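Local coordinates for DNA mimic protein DMP12 (Neisseria meningitidis MC58, PDB 3W1O) that acts as a DNA mimic, occupying the DNA-binding sites of the histone-like protein HU and partially preventing HU from binding DNA, at residues L7-L12 against V38-N43; R51-L56 against E95-N100; R55-I60 against L81-K86; K86-D91 against N100-L105. One frame throughout, in Å; residues are numbered along the deposited sequence.

Interaction 1. Residues L7-L12 against V38-N43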
# COMPACT_ATOMS: atom_id res chain seq x y z
N LEU A 7 -0.95 1.83 9.91
CA LEU A 7 -1.03 2.22 8.50
C LEU A 7 -1.42 1.02 7.67
O LEU A 7 -0.87 -0.06 7.88
CB LEU A 7 0.34 2.73 8.03
CG LEU A 7 0.64 2.84 6.53
CD1 LEU A 7 -0.36 3.84 5.89
CD2 LEU A 7 2.08 3.32 6.44
N LEU A 8 -2.37 1.20 6.75
CA LEU A 8 -2.72 0.10 5.85
C LEU A 8 -2.43 0.50 4.43
O LEU A 8 -2.66 1.64 4.02
CB LEU A 8 -4.19 -0.30 5.98
CG LEU A 8 -4.70 -0.75 7.36
CD1 LEU A 8 -6.16 -1.18 7.20
CD2 LEU A 8 -3.85 -1.88 7.97
N ILE A 9 -1.93 -0.46 3.66
CA ILE A 9 -1.91 -0.29 2.19
C ILE A 9 -2.70 -1.49 1.72
O ILE A 9 -2.35 -2.62 2.07
CB ILE A 9 -0.48 -0.37 1.68
CG1 ILE A 9 0.31 0.85 2.22
CG2 ILE A 9 -0.48 -0.50 0.12
CD1 ILE A 9 1.79 0.93 1.80
N PHE A 10 -3.79 -1.27 1.00
CA PHE A 10 -4.61 -2.41 0.65
C PHE A 10 -5.47 -2.20 -0.59
O PHE A 10 -5.62 -1.04 -1.06
CB PHE A 10 -5.53 -2.79 1.84
CG PHE A 10 -6.72 -1.86 2.03
CD1 PHE A 10 -7.97 -2.17 1.48
CD2 PHE A 10 -6.57 -0.67 2.74
CE1 PHE A 10 -9.08 -1.25 1.61
CE2 PHE A 10 -7.66 0.21 2.89
CZ PHE A 10 -8.91 -0.10 2.32
N CYS A 11 -6.06 -3.32 -1.06
CA CYS A 11 -7.21 -3.25 -1.96
C CYS A 11 -8.21 -4.26 -1.46
O CYS A 11 -7.90 -5.07 -0.58
CB CYS A 11 -6.79 -3.47 -3.43
SG CYS A 11 -6.15 -5.13 -3.73
N LEU A 12 -9.45 -4.15 -1.91
CA LEU A 12 -10.43 -5.15 -1.65
C LEU A 12 -10.07 -6.44 -2.38
O LEU A 12 -9.42 -6.42 -3.46
CB LEU A 12 -11.79 -4.69 -2.14
CG LEU A 12 -12.26 -3.42 -1.45
CD1 LEU A 12 -13.73 -3.04 -1.81
CD2 LEU A 12 -12.11 -3.58 0.04
N VAL A 38 -1.86 -4.85 3.58
CA VAL A 38 -0.60 -4.82 4.29
C VAL A 38 -0.79 -3.91 5.52
O VAL A 38 -1.11 -2.75 5.37
CB VAL A 38 0.54 -4.28 3.43
CG1 VAL A 38 1.86 -4.33 4.20
CG2 VAL A 38 0.67 -5.10 2.13
N GLU A 39 -0.54 -4.43 6.71
CA GLU A 39 -0.57 -3.64 7.93
C GLU A 39 0.86 -3.27 8.25
O GLU A 39 1.74 -4.14 8.25
CB GLU A 39 -1.13 -4.54 9.05
CG GLU A 39 -1.17 -3.90 10.40
CD GLU A 39 -1.62 -4.89 11.45
OE1 GLU A 39 -1.21 -6.08 11.41
OE2 GLU A 39 -2.38 -4.45 12.32
N ILE A 40 1.12 -1.99 8.54
CA ILE A 40 2.48 -1.52 8.68
C ILE A 40 2.61 -0.84 10.03
O ILE A 40 1.92 0.14 10.27
CB ILE A 40 2.87 -0.56 7.57
CG1 ILE A 40 2.60 -1.22 6.23
CG2 ILE A 40 4.40 -0.19 7.66
CD1 ILE A 40 2.98 -0.35 4.98
N THR A 41 3.54 -1.31 10.87
CA THR A 41 3.59 -0.76 12.21
C THR A 41 4.44 0.50 12.25
O THR A 41 5.20 0.78 11.33
CB THR A 41 4.21 -1.79 13.15
OG1 THR A 41 5.56 -2.02 12.73
CG2 THR A 41 3.42 -3.09 13.08
N GLU A 42 4.35 1.25 13.34
CA GLU A 42 5.28 2.37 13.56
C GLU A 42 6.75 1.97 13.34
O GLU A 42 7.52 2.72 12.73
CB GLU A 42 5.11 2.94 14.98
CG GLU A 42 3.76 3.56 15.22
CD GLU A 42 3.48 3.85 16.71
OE1 GLU A 42 4.40 3.67 17.55
OE2 GLU A 42 2.34 4.27 17.03
N ASN A 43 7.16 0.82 13.87
CA ASN A 43 8.58 0.47 13.78
C ASN A 43 8.97 0.16 12.34
O ASN A 43 10.06 0.46 11.93
CB ASN A 43 8.95 -0.68 14.73
CG ASN A 43 8.94 -0.23 16.19
OD1 ASN A 43 9.10 0.97 16.47
ND2 ASN A 43 8.74 -1.15 17.11
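The flat groups meeting here are peptide units: Ile9 N lies in the plane of the Val38 carbonyl, and the part of the four-stranded antiparallel sheet they form has Leu7, Ile9, Val38 and Ile40 on one face, Leu8 and Glu39 on the other. Strand 7-10 runs antiparallel to 37-40, an outermost strand. Ile9 and Val38 form a hydrogen-bonded pair, with Ile9 N to Val38 O at 3.0 Å and Val38 N to Ile9 O at 2.7 Å. Leu7 and Ile40 form the next; Ile40 N reaches Leu7 O at 2.8 Å, nearly along the C=O axis, but the return bond from Leu7 N to Ile40 O is weak at 3.4 Å. On the four-residue face, the Ile9 and Ile40 side chains cross obliquely, CD1 to CD1 at 3.6 Å. Leu7, its CG anti to the backbone N, lies alongside Ile40, and Leu97 of helix 96-111 packs on Val38. Opposite, Leu8 CD2 leans over Glu39 CA at 3.7 Å, while Glu39 OE2 bonds Asn6. Three good bonds and one weak one pair these backbone groups, consistent with an aliphatic face; partly exposed Glu39 shares the other with buried Leu8, covered by helix 21-30.

Interaction 2. Residues R51-L56 against E95-N100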
# COMPACT_ATOMS: atom_id res chain seq x y z
N ARG A 51 15.42 3.99 5.33
CA ARG A 51 16.04 3.29 4.21
C ARG A 51 15.58 3.76 2.86
O ARG A 51 16.07 3.28 1.82
CB ARG A 51 15.84 1.82 4.40
CG ARG A 51 16.76 1.40 5.54
CD ARG A 51 16.74 -0.07 5.78
NE ARG A 51 17.21 -0.74 4.58
CZ ARG A 51 16.80 -1.95 4.24
NH1 ARG A 51 15.95 -2.57 5.06
NH2 ARG A 51 17.23 -2.51 3.11
N GLY A 52 14.63 4.67 2.87
CA GLY A 52 14.21 5.34 1.65
C GLY A 52 13.02 4.74 0.92
O GLY A 52 12.72 5.14 -0.21
N LEU A 53 12.29 3.82 1.57
CA LEU A 53 11.12 3.21 0.96
C LEU A 53 10.01 4.24 0.61
O LEU A 53 9.43 4.22 -0.49
CB LEU A 53 10.57 2.08 1.84
CG LEU A 53 9.23 1.44 1.36
CD1 LEU A 53 9.37 0.82 -0.11
CD2 LEU A 53 8.75 0.35 2.29
N TRP A 54 9.68 5.14 1.54
CA TRP A 54 8.55 6.02 1.30
C TRP A 54 8.96 7.06 0.29
O TRP A 54 8.16 7.44 -0.58
CB TRP A 54 8.04 6.65 2.60
CG TRP A 54 7.85 5.63 3.69
CD1 TRP A 54 8.39 5.66 4.93
CD2 TRP A 54 7.11 4.40 3.60
NE1 TRP A 54 8.05 4.54 5.65
CE2 TRP A 54 7.25 3.75 4.86
CE3 TRP A 54 6.33 3.79 2.60
CZ2 TRP A 54 6.65 2.54 5.14
CZ3 TRP A 54 5.72 2.57 2.89
CH2 TRP A 54 5.89 1.96 4.14
N ARG A 55 10.22 7.47 0.35
CA ARG A 55 10.74 8.36 -0.71
C ARG A 55 10.61 7.73 -2.12
O ARG A 55 10.31 8.41 -3.10
CB ARG A 55 12.21 8.71 -0.39
CG ARG A 55 12.30 9.69 0.78
CD ARG A 55 13.75 10.07 1.08
NE ARG A 55 14.24 9.40 2.28
CZ ARG A 55 15.24 8.53 2.27
NH1 ARG A 55 15.83 8.26 1.12
NH2 ARG A 55 15.66 7.94 3.40
N LEU A 56 10.83 6.44 -2.23
CA LEU A 56 10.67 5.75 -3.49
C LEU A 56 9.24 5.83 -3.95
O LEU A 56 9.01 6.08 -5.14
CB LEU A 56 11.07 4.28 -3.35
CG LEU A 56 11.90 3.48 -4.33
CD1 LEU A 56 13.08 4.26 -4.98
CD2 LEU A 56 12.44 2.31 -3.54
N GLU A 95 12.69 -7.76 0.42
CA GLU A 95 12.43 -7.78 1.84
C GLU A 95 10.93 -7.95 2.05
O GLU A 95 10.14 -7.54 1.20
CB GLU A 95 12.99 -6.51 2.47
CG GLU A 95 14.49 -6.52 2.34
CD GLU A 95 15.14 -5.34 2.99
OE1 GLU A 95 14.46 -4.61 3.72
OE2 GLU A 95 16.37 -5.14 2.73
N PRO A 96 10.53 -8.65 3.12
CA PRO A 96 9.10 -9.02 3.22
C PRO A 96 8.16 -7.87 3.08
O PRO A 96 7.19 -8.01 2.35
CB PRO A 96 8.99 -9.65 4.61
CG PRO A 96 10.42 -10.29 4.79
CD PRO A 96 11.36 -9.27 4.18
N LEU A 97 8.37 -6.75 3.77
CA LEU A 97 7.37 -5.68 3.65
C LEU A 97 7.24 -5.20 2.20
O LEU A 97 6.13 -4.92 1.72
CB LEU A 97 7.77 -4.49 4.55
CG LEU A 97 6.87 -3.24 4.43
CD1 LEU A 97 5.47 -3.60 4.92
CD2 LEU A 97 7.45 -2.07 5.28
N VAL A 98 8.37 -5.08 1.51
CA VAL A 98 8.34 -4.61 0.14
C VAL A 98 7.65 -5.65 -0.73
O VAL A 98 6.84 -5.28 -1.57
CB VAL A 98 9.76 -4.26 -0.39
CG1 VAL A 98 9.70 -3.74 -1.85
CG2 VAL A 98 10.41 -3.19 0.56
N LYS A 99 7.93 -6.95 -0.51
CA LYS A 99 7.23 -7.99 -1.22
C LYS A 99 5.73 -7.94 -0.97
O LYS A 99 4.94 -8.19 -1.88
CB LYS A 99 7.73 -9.40 -0.84
CG LYS A 99 9.16 -9.73 -1.35
CD LYS A 99 9.64 -11.09 -0.75
CE LYS A 99 8.65 -12.20 -1.15
NZ LYS A 99 9.34 -13.46 -0.89
N ASN A 100 5.36 -7.67 0.27
CA ASN A 100 3.98 -7.63 0.62
C ASN A 100 3.26 -6.47 -0.08
O ASN A 100 2.12 -6.62 -0.50
CB ASN A 100 3.82 -7.55 2.12
CG ASN A 100 4.13 -8.88 2.80
OD1 ASN A 100 4.04 -9.92 2.15
ND2 ASN A 100 4.53 -8.84 4.04
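Two very different kinds of contact sit side by side here, a buried aliphatic cluster and a salt bridge at the surface. In the cluster, Leu53 of helix 53-61 faces the first turn of helix 96-111. Its CG is anti to the backbone N (chi1 174°), which lets the two methyls split between neighbours: CD2 meets Leu97 CD2 at 4.1 Å, the two side chains crossing obliquely, and CD1 passes Val98 CG2 at 4.2 Å, the two chains sliding by in opposite directions. Leu53 CG also rides on one face of the Trp54 ring, 3.9 Å above the plane and offset toward the rim. Trp54 CH2 comes to 4.5 Å from Leu97 CD2, and its NE1 bonds Ile45 O, which ties down the indole's polar edge.

At the exposed side, within the two segments, the tips of Arg51 and Glu95 meet only each other, end to end and through polar atoms; Phe92 lies against the Arg51 side chain. The guanidinium grips the carboxylate with both terminal nitrogens: NH2 to OE2 at 2.8 Å, almost straight at 169°, and NH1 to OE1 at 2.9 Å, more bent. Both oxygens use their syn lone pairs, although the two planes are 36° apart. Glu95 OE1 also bonds Tyr48 OH, so that oxygen is shared.

Both segments are helix starts. Gly52 closes helix 42-51 with a Schellman motif and is the N-cap of helix 53-61, while Glu95 is the N-cap of helix 96-111: a tight helix-to-helix turn packed against the beginning of another helix.

Interaction 3. Residues R55-I60 against L81-K86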
# COMPACT_ATOMS: atom_id res chain seq x y z
N ARG A 55 10.22 7.47 0.35
CA ARG A 55 10.74 8.36 -0.71
C ARG A 55 10.61 7.73 -2.12
O ARG A 55 10.31 8.41 -3.10
CB ARG A 55 12.21 8.71 -0.39
CG ARG A 55 12.30 9.69 0.78
CD ARG A 55 13.75 10.07 1.08
NE ARG A 55 14.24 9.40 2.28
CZ ARG A 55 15.24 8.53 2.27
NH1 ARG A 55 15.83 8.26 1.12
NH2 ARG A 55 15.66 7.94 3.40
N LEU A 56 10.83 6.44 -2.23
CA LEU A 56 10.67 5.75 -3.49
C LEU A 56 9.24 5.83 -3.95
O LEU A 56 9.01 6.08 -5.14
CB LEU A 56 11.07 4.28 -3.35
CG LEU A 56 11.90 3.48 -4.33
CD1 LEU A 56 13.08 4.26 -4.98
CD2 LEU A 56 12.44 2.31 -3.54
N VAL A 57 8.29 5.59 -3.04
CA VAL A 57 6.88 5.70 -3.34
C VAL A 57 6.54 7.14 -3.75
O VAL A 57 5.86 7.36 -4.76
CB VAL A 57 5.99 5.27 -2.16
CG1 VAL A 57 4.54 5.47 -2.53
CG2 VAL A 57 6.23 3.80 -1.83
N SER A 58 7.11 8.10 -3.03
CA SER A 58 6.82 9.51 -3.26
C SER A 58 7.27 9.97 -4.65
O SER A 58 6.75 10.97 -5.18
CB SER A 58 7.55 10.33 -2.21
OG SER A 58 8.90 10.56 -2.68
N GLU A 59 8.23 9.28 -5.25
CA GLU A 59 8.68 9.61 -6.61
C GLU A 59 7.57 9.48 -7.63
O GLU A 59 7.59 10.18 -8.63
CB GLU A 59 9.84 8.72 -7.03
CG GLU A 59 11.15 9.07 -6.35
CD GLU A 59 12.32 8.21 -6.83
OE1 GLU A 59 12.29 7.65 -7.96
OE2 GLU A 59 13.29 8.11 -6.06
N ILE A 60 6.60 8.59 -7.39
CA ILE A 60 5.44 8.44 -8.22
C ILE A 60 4.25 9.25 -7.70
O ILE A 60 3.57 9.89 -8.46
CB ILE A 60 4.97 6.91 -8.35
CG1 ILE A 60 6.09 6.00 -8.87
CG2 ILE A 60 3.68 6.78 -9.22
CD1 ILE A 60 6.92 6.56 -10.15
N LEU A 81 1.21 0.54 -11.21
CA LEU A 81 2.25 -0.07 -12.02
C LEU A 81 3.56 0.65 -11.83
O LEU A 81 4.58 0.00 -11.73
CB LEU A 81 1.87 -0.04 -13.51
CG LEU A 81 0.79 -1.06 -13.85
CD1 LEU A 81 0.15 -0.73 -15.21
CD2 LEU A 81 1.38 -2.47 -13.83
N ALA A 82 3.53 1.98 -11.81
CA ALA A 82 4.75 2.78 -11.63
C ALA A 82 5.41 2.52 -10.25
O ALA A 82 6.63 2.41 -10.16
CB ALA A 82 4.44 4.25 -11.78
N VAL A 83 4.61 2.45 -9.20
CA VAL A 83 5.17 2.18 -7.86
C VAL A 83 5.70 0.76 -7.82
O VAL A 83 6.81 0.51 -7.29
CB VAL A 83 4.12 2.40 -6.73
CG1 VAL A 83 4.66 1.92 -5.36
CG2 VAL A 83 3.82 3.91 -6.64
N LYS A 84 4.95 -0.16 -8.41
CA LYS A 84 5.37 -1.56 -8.43
C LYS A 84 6.74 -1.72 -9.09
O LYS A 84 7.60 -2.46 -8.59
CB LYS A 84 4.35 -2.43 -9.11
CG LYS A 84 4.79 -3.87 -9.16
CD LYS A 84 3.65 -4.76 -9.50
CE LYS A 84 3.17 -4.53 -10.93
NZ LYS A 84 4.18 -4.99 -11.91
N GLU A 85 6.93 -1.03 -10.22
CA GLU A 85 8.22 -1.04 -10.91
C GLU A 85 9.32 -0.51 -10.00
O GLU A 85 10.38 -1.14 -9.93
CB GLU A 85 8.18 -0.22 -12.20
CG GLU A 85 9.21 -0.66 -13.25
CD GLU A 85 8.99 -2.12 -13.70
OE1 GLU A 85 7.82 -2.49 -13.99
OE2 GLU A 85 9.97 -2.91 -13.75
N LYS A 86 9.09 0.64 -9.35
CA LYS A 86 10.08 1.28 -8.44
C LYS A 86 10.49 0.26 -7.36
O LYS A 86 11.68 0.08 -7.04
CB LYS A 86 9.51 2.51 -7.73
CG LYS A 86 9.29 3.76 -8.54
CD LYS A 86 10.57 4.56 -8.68
CE LYS A 86 10.42 5.57 -9.81
NZ LYS A 86 11.70 6.34 -9.92
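Glu59 OE1 is gripped by one donor from across the contact, Lys86 NZ, at 2.4 Å, a very short salt bridge in which NZ meets OE1 nearly along the C-O axis. Such a distance suggests either a strained pair or some error in placing two long side chains, which cross at about a right angle. Lys86 gets there by bending at chi2 (-83°), so that its chain runs over Ile60 before reaching the acid. Lys86 CE touches Ile60 CD1 at 3.7 Å, so the last methylene of the lysine, not its ammonium, rests on the isoleucine.

Ile60 carries the rest of the contact. The backbone sets its CB on Val83 CG2 at 3.6 Å; CG1, anti to the carbonyl carbon, swings CD1 toward Ala82 and Lys86 CE, and CG2 meets Ala82 CB at 3.7 Å. Deeper in, Val57 CG2 faces Val83 CG1 at 4.3 Å, and Val83 also packs on Leu105 of helix 96-111. Leu56 sits beside the base of Lys86, CG to CB at 4.3 Å.

The seam therefore grades from buried valines to an exposed charge pair. The helices approach to 9.1 Å between axes with their directions 146° apart: an antiparallel helix pair crossing obliquely, joining helices 53-61 and 77-88.

Interaction 4. Residues K86-D91 against N100-L105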
# COMPACT_ATOMS: atom_id res chain seq x y z
N LYS A 86 9.09 0.64 -9.35
CA LYS A 86 10.08 1.28 -8.44
C LYS A 86 10.49 0.26 -7.36
O LYS A 86 11.68 0.08 -7.04
CB LYS A 86 9.51 2.51 -7.73
CG LYS A 86 9.29 3.76 -8.54
CD LYS A 86 10.57 4.56 -8.68
CE LYS A 86 10.42 5.57 -9.81
NZ LYS A 86 11.70 6.34 -9.92
N LEU A 87 9.50 -0.40 -6.79
CA LEU A 87 9.83 -1.35 -5.71
C LEU A 87 10.57 -2.60 -6.19
O LEU A 87 11.46 -3.08 -5.51
CB LEU A 87 8.58 -1.75 -4.94
CG LEU A 87 7.80 -0.62 -4.25
CD1 LEU A 87 6.65 -1.17 -3.42
CD2 LEU A 87 8.69 0.15 -3.37
N GLN A 88 10.12 -3.15 -7.32
CA GLN A 88 10.74 -4.36 -7.90
C GLN A 88 12.20 -4.11 -8.27
O GLN A 88 13.02 -5.01 -8.19
CB GLN A 88 9.97 -4.82 -9.13
CG GLN A 88 8.74 -5.60 -8.75
CD GLN A 88 7.86 -5.91 -9.92
OE1 GLN A 88 7.89 -5.21 -10.94
NE2 GLN A 88 7.05 -6.94 -9.79
N ASN A 89 12.52 -2.87 -8.64
CA ASN A 89 13.88 -2.49 -9.01
C ASN A 89 14.73 -1.94 -7.88
O ASN A 89 15.89 -1.59 -8.13
CB ASN A 89 13.88 -1.51 -10.22
CG ASN A 89 13.36 -2.15 -11.49
OD1 ASN A 89 12.65 -1.52 -12.26
ND2 ASN A 89 13.70 -3.42 -11.70
N SER A 90 14.19 -1.93 -6.66
CA SER A 90 14.84 -1.28 -5.52
C SER A 90 15.84 -2.18 -4.83
O SER A 90 15.90 -3.38 -5.11
CB SER A 90 13.80 -0.85 -4.48
OG SER A 90 13.23 -1.97 -3.83
N ASP A 91 16.59 -1.59 -3.90
CA ASP A 91 17.61 -2.31 -3.12
C ASP A 91 17.02 -3.20 -2.02
O ASP A 91 17.72 -4.01 -1.45
CB ASP A 91 18.61 -1.31 -2.51
CG ASP A 91 19.53 -0.71 -3.59
OD1 ASP A 91 19.71 -1.39 -4.62
OD2 ASP A 91 20.04 0.43 -3.41
N ASN A 100 5.36 -7.67 0.27
CA ASN A 100 3.98 -7.63 0.62
C ASN A 100 3.26 -6.47 -0.08
O ASN A 100 2.12 -6.62 -0.50
CB ASN A 100 3.82 -7.55 2.12
CG ASN A 100 4.13 -8.88 2.80
OD1 ASN A 100 4.04 -9.92 2.15
ND2 ASN A 100 4.53 -8.84 4.04
N ILE A 101 3.94 -5.32 -0.16
CA ILE A 101 3.32 -4.16 -0.83
C ILE A 101 3.22 -4.49 -2.30
O ILE A 101 2.15 -4.34 -2.91
CB ILE A 101 4.14 -2.87 -0.61
CG1 ILE A 101 4.00 -2.43 0.84
CG2 ILE A 101 3.63 -1.74 -1.53
CD1 ILE A 101 4.97 -1.26 1.23
N ILE A 102 4.30 -5.05 -2.85
CA ILE A 102 4.27 -5.46 -4.27
C ILE A 102 3.09 -6.39 -4.57
O ILE A 102 2.41 -6.28 -5.62
CB ILE A 102 5.62 -6.09 -4.69
CG1 ILE A 102 6.71 -5.02 -4.82
CG2 ILE A 102 5.45 -6.86 -6.02
CD1 ILE A 102 8.16 -5.66 -4.91
N HIS A 103 2.83 -7.29 -3.64
CA HIS A 103 1.78 -8.25 -3.88
C HIS A 103 0.40 -7.61 -3.96
O HIS A 103 -0.46 -8.03 -4.77
CB HIS A 103 1.72 -9.30 -2.78
CG HIS A 103 0.79 -10.40 -3.12
ND1 HIS A 103 1.07 -11.30 -4.13
CD2 HIS A 103 -0.46 -10.68 -2.69
CE1 HIS A 103 0.05 -12.13 -4.26
NE2 HIS A 103 -0.89 -11.78 -3.40
N VAL A 104 0.15 -6.66 -3.05
CA VAL A 104 -1.11 -5.89 -3.12
C VAL A 104 -1.23 -5.20 -4.45
O VAL A 104 -2.28 -5.24 -5.08
CB VAL A 104 -1.18 -4.83 -2.02
CG1 VAL A 104 -2.50 -3.94 -2.22
CG2 VAL A 104 -1.22 -5.58 -0.67
N LEU A 105 -0.15 -4.60 -4.89
CA LEU A 105 -0.15 -3.91 -6.19
C LEU A 105 -0.47 -4.89 -7.34
O LEU A 105 -1.35 -4.64 -8.17
CB LEU A 105 1.19 -3.19 -6.41
CG LEU A 105 1.58 -2.16 -5.32
CD1 LEU A 105 2.93 -1.54 -5.67
CD2 LEU A 105 0.48 -1.08 -5.12
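Leu87 sits where helix 77-88 ends and the chain turns back into helix 96-111, so this is the inner seam of a helix hairpin. Its CG lies anti to the carbonyl carbon (chi1 -60°), sending the side chain into the gap between the two helices. Starting at CB, the first neighbour is Ile102 CG1 at 3.8 Å; Ile102 and Leu87 slide past each other in opposite directions. CG carries the two branches on. Of these, CD1 goes deeper and meets Ile101 CG2 at 3.6 Å, the tightest touch of the seam, with the two side chains crossing at about a right angle. The same methyl looks toward Leu105 CD1, one turn further along, at 4.4 Å. CD2 turns instead to Leu53 of helix 53-61, so the two methyls of one leucine serve two different helices.

Toward the surface, Gln88 covers the outer flank of Ile102. Its CG rests at 3.9 Å from Ile102 CD1, and the extended chain then carries NE2 to 4.1 Å from Ile102 CG2, a van der Waals touch of the amide nitrogen on a methyl. No hydrogen bond links the two segments; the hold is by van der Waals contact throughout.

The end of the first helix also carries local bonds. The carbonyl of Leu87 accepts from two donors of Ser90: the backbone N at 3.2 Å, and OG at 2.7 Å, which approaches in the carbonyl plane on a lone pair at a C=O...OG angle of 132°.

From the N terminus, interaction 1 closes first: the chain leaves strand 7-10, makes helix 21-30 and returns as strand 37-40. Helix 42-51 then leads to interactions 2 and 3, which start from overlapping segments around helix 53-61. Interaction 2 closes the longest loop, 51-56 to 95-100, and interaction 3, 55-60 to 81-86, lies within its span, sharing Arg55 and Leu56. Interaction 4 begins at Lys86, where interaction 3 ends, and crosses interaction 2, sharing Asn100. Interactions 2, 3 and 4 thus bind helices 53-61, 77-88 and 96-111 pairwise into one bundle. Val38 and Ile40 of interaction 1 touch Leu97, Asn100, Val104 and Trp54, joining sheet to bundle.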